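Local atomic coordinates of CRISPR system Cmr subunit Cmr6 (Pyrococcus furiosus, PDB entry 4W8V), a protein that binds RNA and caps the type III-B Cmr ribonucleoprotein complex, which is built along a crRNA and serves in CRISPR antiviral defence. Residues A[49-52]-A[53-56]; A[124-127]-A[128-132]. All coordinates share one frame; numbering follows the deposited sequence.

In the fold
Both interactions are local and helical, and both lie in the RAMP-superfamily region of this C-terminal part of Cmr6. Interaction 1, the start of helix 52-68, lies nearer the chain centre (about 7 Å between centres) yet is only partly buried, with S53 exposed; there a proline carbonyl opens the helix and an isoleucine pair faces strand 143-149. Interaction 2, about 17 Å out, is mostly buried and spans most of helix 122-133; it combines apolar i to i+4 pairs with charged side chains whose partners lie outside 124-132. The two do not touch, although their nearest atoms are about 5 Å apart; K56 of interaction 1 hydrogen-bonds the carbonyl of F133, at the end of the helix that holds interaction 2.

Interaction 1. Residues A[49-52]-A[53-56]; sequences YIPG and SAIK
I50 meets I55 across the loop-to-helix junction: its CG2 methyl lies 3.9 Å from CG1 of I55, and the two side chains cross at about a right angle. On I50 this methyl stands opposite the backbone N, while CG1 lies beside that N (chi1 -62°), which leaves the short branch to do the touching. P51 follows at the N-cap position, and its carbonyl O starts the helix. It accepts a hydrogen bond from N of I55 at 3.1 Å, with the donor in the carbonyl plane, and a second, weak one from N of A54 at 2.9 Å, bent to 122° at the hydrogen. CB of A54 also packs against this oxygen at 3.3 Å. CB of P51 comes within 3.9 Å of OG of S53. G52, the first helical residue, continues the pattern: its O takes the N-H of K56 at 2.8 Å, with the donor tilted 32° from the carbonyl plane. CB of K56 rests 3.4 Å from the same O of G52; the extended side chain then leads away, and its NZ hydrogen-bonds O of F133. Together these bonds make the first turn of helix 52-68, set against strand 143-149: I50 bonds to A147 through the backbone, N of G52 donates to the D146 carboxylate, and I50 and I55 both pack on A147.

Interaction 2. Residues A[124-127]-A[128-132]; sequences EIID and ELIRI
A run of successive i to i+4 bonds along most of helix 122-133 makes this contact, in which E128 to R131 each donate a backbone N-H to the carbonyl four residues back, E124 to D127. The bond from N of I130 to O of I126 measures 2.8 Å, and that from N of E128 to O of E124 is longer at 3.2 Å. Side chains pair along the same spacing. CG2 of I125 lies 4.0 Å from CD1 of L129, the two side chains running side by side and pointing the same way, while CG of L129 sits 3.3 Å from O of I125. I126 and I130 meet at a slant, CG2 of I126 being 4.0 Å from CD1 of I130. In I130, CG1 lies beside the backbone N (chi1 -74°) and packs 3.1 Å from O of I126, the very oxygen that its own N-H binds. R131 likewise lays CG 3.2 Å from O of D127 before its chain bends at chi3 (50°). E128 is a buried residue whose carboxylate forms salt bridges with two lysines, K217 at OE1 and K120 at OE2, which would be expected to stabilise its negative charge. R131 forms salt bridges to D211 through NH2 and to E141 through NE, and D127 one to K94 through OD1. The helix is enclosed by several others: L129 reaches L221 of helix 212-228, where E128, R131 and I132 also pack on L214; I126 and L129 touch F88 of helix 77-90; and I130 meets P93 of helix 93-96.

Interaction 1. Residues A[49-52]-A[53-56]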
loop_
_atom_site.group_PDB
_atom_site.type_symbol
_atom_site.label_atom_id
_atom_site.label_comp_id
_atom_site.label_asym_id
_atom_site.label_seq_id
_atom_site.Cartn_x
_atom_site.Cartn_y
_atom_site.Cartn_z
ATOM N N TYR A 49 4.825 -4.527 -13.203
ATOM C CA TYR A 49 5.267 -3.996 -11.920
ATOM C C TYR A 49 4.094 -3.583 -11.051
ATOM O O TYR A 49 2.939 -3.607 -11.483
ATOM C CB TYR A 49 6.204 -2.798 -12.110
ATOM C CG TYR A 49 5.565 -1.582 -12.761
ATOM C CD1 TYR A 49 5.104 -0.514 -11.999
ATOM C CD2 TYR A 49 5.460 -1.493 -14.140
ATOM C CE1 TYR A 49 4.548 0.607 -12.593
ATOM C CE2 TYR A 49 4.906 -0.370 -14.751
ATOM C CZ TYR A 49 4.456 0.676 -13.976
ATOM O OH TYR A 49 3.925 1.791 -14.601
ATOM N N ILE A 50 4.418 -3.225 -9.811
ATOM C CA ILE A 50 3.454 -2.683 -8.861
ATOM C C ILE A 50 3.687 -1.195 -8.731
ATOM O O ILE A 50 4.742 -0.778 -8.250
ATOM C CB ILE A 50 3.606 -3.333 -7.480
ATOM C CG1 ILE A 50 3.341 -4.843 -7.561
ATOM C CG2 ILE A 50 2.701 -2.648 -6.478
ATOM C CD1 ILE A 50 4.321 -5.683 -6.742
ATOM N N PRO A 51 2.701 -0.383 -9.147
ATOM C CA PRO A 51 2.821 1.079 -9.097
ATOM C C PRO A 51 3.083 1.596 -7.684
ATOM O O PRO A 51 2.485 1.137 -6.718
ATOM C CB PRO A 51 1.461 1.567 -9.608
ATOM C CG PRO A 51 0.851 0.427 -10.295
ATOM C CD PRO A 51 1.402 -0.818 -9.684
ATOM N N GLY A 52 3.983 2.553 -7.568
ATOM C CA GLY A 52 4.299 3.139 -6.278
ATOM C C GLY A 52 3.112 3.845 -5.638
ATOM O O GLY A 52 3.067 4.029 -4.421
ATOM N N SER A 53 2.155 4.263 -6.463
ATOM C CA SER A 53 0.939 4.884 -5.957
ATOM C C SER A 53 0.100 3.828 -5.249
ATOM O O SER A 53 -0.548 4.113 -4.244
ATOM C CB SER A 53 0.150 5.566 -7.088
ATOM O OG SER A 53 -0.365 4.626 -8.022
ATOM N N ALA A 54 0.133 2.601 -5.753
ATOM C CA ALA A 54 -0.534 1.501 -5.066
ATOM C C ALA A 54 0.183 1.139 -3.761
ATOM O O ALA A 54 -0.465 0.830 -2.767
ATOM C CB ALA A 54 -0.639 0.285 -5.965
ATOM N N ILE A 55 1.514 1.182 -3.761
ATOM C CA ILE A 55 2.272 0.934 -2.537
ATOM C C ILE A 55 1.951 2.019 -1.510
ATOM O O ILE A 55 1.710 1.722 -0.337
ATOM C CB ILE A 55 3.784 0.872 -2.817
ATOM C CG1 ILE A 55 4.084 -0.396 -3.617
ATOM C CG2 ILE A 55 4.593 0.872 -1.505
ATOM C CD1 ILE A 55 5.531 -0.747 -3.693
ATOM N N LYS A 56 1.880 3.267 -1.970
ATOM C CA LYS A 56 1.495 4.385 -1.113
ATOM C C LYS A 56 0.079 4.244 -0.549
ATOM O O LYS A 56 -0.149 4.489 0.628
ATOM C CB LYS A 56 1.596 5.689 -1.897
ATOM C CG LYS A 56 1.460 6.928 -1.049
ATOM C CD LYS A 56 1.549 8.184 -1.886
ATOM C CE LYS A 56 1.837 9.375 -0.994
ATOM N NZ LYS A 56 1.782 10.681 -1.698
#

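Interaction 2. Residues A[124-127]-A[128-132]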
loop_
_atom_site.group_PDB
_atom_site.type_symbol
_atom_site.label_atom_id
_atom_site.label_comp_id
_atom_site.label_asym_id
_atom_site.label_seq_id
_atom_site.Cartn_x
_atom_site.Cartn_y
_atom_site.Cartn_z
ATOM N N GLU A 124 2.773 14.094 17.609
ATOM C CA GLU A 124 4.035 14.115 16.883
ATOM C C GLU A 124 4.014 13.160 15.691
ATOM O O GLU A 124 4.465 13.516 14.606
ATOM C CB GLU A 124 5.199 13.766 17.813
ATOM C CG GLU A 124 6.554 13.742 17.128
ATOM C CD GLU A 124 7.701 13.510 18.097
ATOM O OE1 GLU A 124 7.440 13.371 19.311
ATOM O OE2 GLU A 124 8.863 13.468 17.641
ATOM N N ILE A 125 3.485 11.955 15.897
ATOM C CA ILE A 125 3.459 10.926 14.854
ATOM C C ILE A 125 2.583 11.359 13.678
ATOM O O ILE A 125 2.891 11.083 12.516
ATOM C CB ILE A 125 2.943 9.572 15.397
ATOM C CG1 ILE A 125 3.816 9.078 16.548
ATOM C CG2 ILE A 125 2.921 8.515 14.300
ATOM C CD1 ILE A 125 3.399 7.725 17.072
ATOM N N ILE A 126 1.488 12.033 13.996
ATOM C CA ILE A 126 0.631 12.633 12.987
ATOM C C ILE A 126 1.457 13.532 12.069
ATOM O O ILE A 126 1.239 13.568 10.860
ATOM C CB ILE A 126 -0.503 13.450 13.632
ATOM C CG1 ILE A 126 -1.370 12.550 14.512
ATOM C CG2 ILE A 126 -1.359 14.117 12.568
ATOM C CD1 ILE A 126 -2.171 11.552 13.728
ATOM N N ASP A 127 2.429 14.232 12.648
ATOM C CA ASP A 127 3.272 15.144 11.883
ATOM C C ASP A 127 4.207 14.393 10.948
ATOM O O ASP A 127 4.402 14.793 9.807
ATOM C CB ASP A 127 4.077 16.041 12.816
ATOM C CG ASP A 127 3.218 17.065 13.515
ATOM O OD1 ASP A 127 2.221 17.505 12.907
ATOM O OD2 ASP A 127 3.538 17.429 14.665
ATOM N N GLU A 128 4.785 13.306 11.435
ATOM C CA GLU A 128 5.680 12.509 10.612
ATOM C C GLU A 128 4.907 11.872 9.466
ATOM O O GLU A 128 5.437 11.717 8.364
ATOM C CB GLU A 128 6.389 11.447 11.453
ATOM C CG GLU A 128 7.412 12.021 12.430
ATOM C CD GLU A 128 8.488 11.027 12.812
ATOM O OE1 GLU A 128 8.170 10.053 13.521
ATOM O OE2 GLU A 128 9.655 11.214 12.399
ATOM N N LEU A 129 3.648 11.526 9.728
ATOM C CA LEU A 129 2.788 10.912 8.721
ATOM C C LEU A 129 2.306 11.955 7.725
ATOM O O LEU A 129 2.174 11.667 6.537
ATOM C CB LEU A 129 1.584 10.217 9.367
ATOM C CG LEU A 129 1.870 8.981 10.213
ATOM C CD1 LEU A 129 0.653 8.578 11.017
ATOM C CD2 LEU A 129 2.321 7.832 9.334
ATOM N N ILE A 130 2.030 13.159 8.219
ATOM C CA ILE A 130 1.776 14.290 7.343
ATOM C C ILE A 130 2.969 14.478 6.398
ATOM O O ILE A 130 2.794 14.673 5.202
ATOM C CB ILE A 130 1.507 15.581 8.144
ATOM C CG1 ILE A 130 0.110 15.528 8.777
ATOM C CG2 ILE A 130 1.601 16.805 7.244
ATOM C CD1 ILE A 130 -0.182 16.670 9.730
ATOM N N ARG A 131 4.180 14.380 6.926
ATOM C CA ARG A 131 5.363 14.556 6.093
ATOM C C ARG A 131 5.585 13.398 5.115
ATOM O O ARG A 131 5.994 13.617 3.979
ATOM C CB ARG A 131 6.598 14.742 6.974
ATOM C CG ARG A 131 6.551 16.005 7.815
ATOM C CD ARG A 131 7.714 16.046 8.771
ATOM N NE ARG A 131 8.953 15.792 8.054
ATOM C CZ ARG A 131 10.017 15.206 8.584
ATOM N NH1 ARG A 131 10.001 14.812 9.851
ATOM N NH2 ARG A 131 11.096 15.013 7.835
ATOM N N ILE A 132 5.316 12.173 5.554
ATOM C CA ILE A 132 5.536 11.000 4.714
ATOM C C ILE A 132 4.625 10.985 3.490
ATOM O O ILE A 132 5.098 10.823 2.360
ATOM C CB ILE A 132 5.344 9.700 5.521
ATOM C CG1 ILE A 132 6.501 9.517 6.506
ATOM C CG2 ILE A 132 5.257 8.485 4.601
ATOM C CD1 ILE A 132 6.356 8.307 7.410
#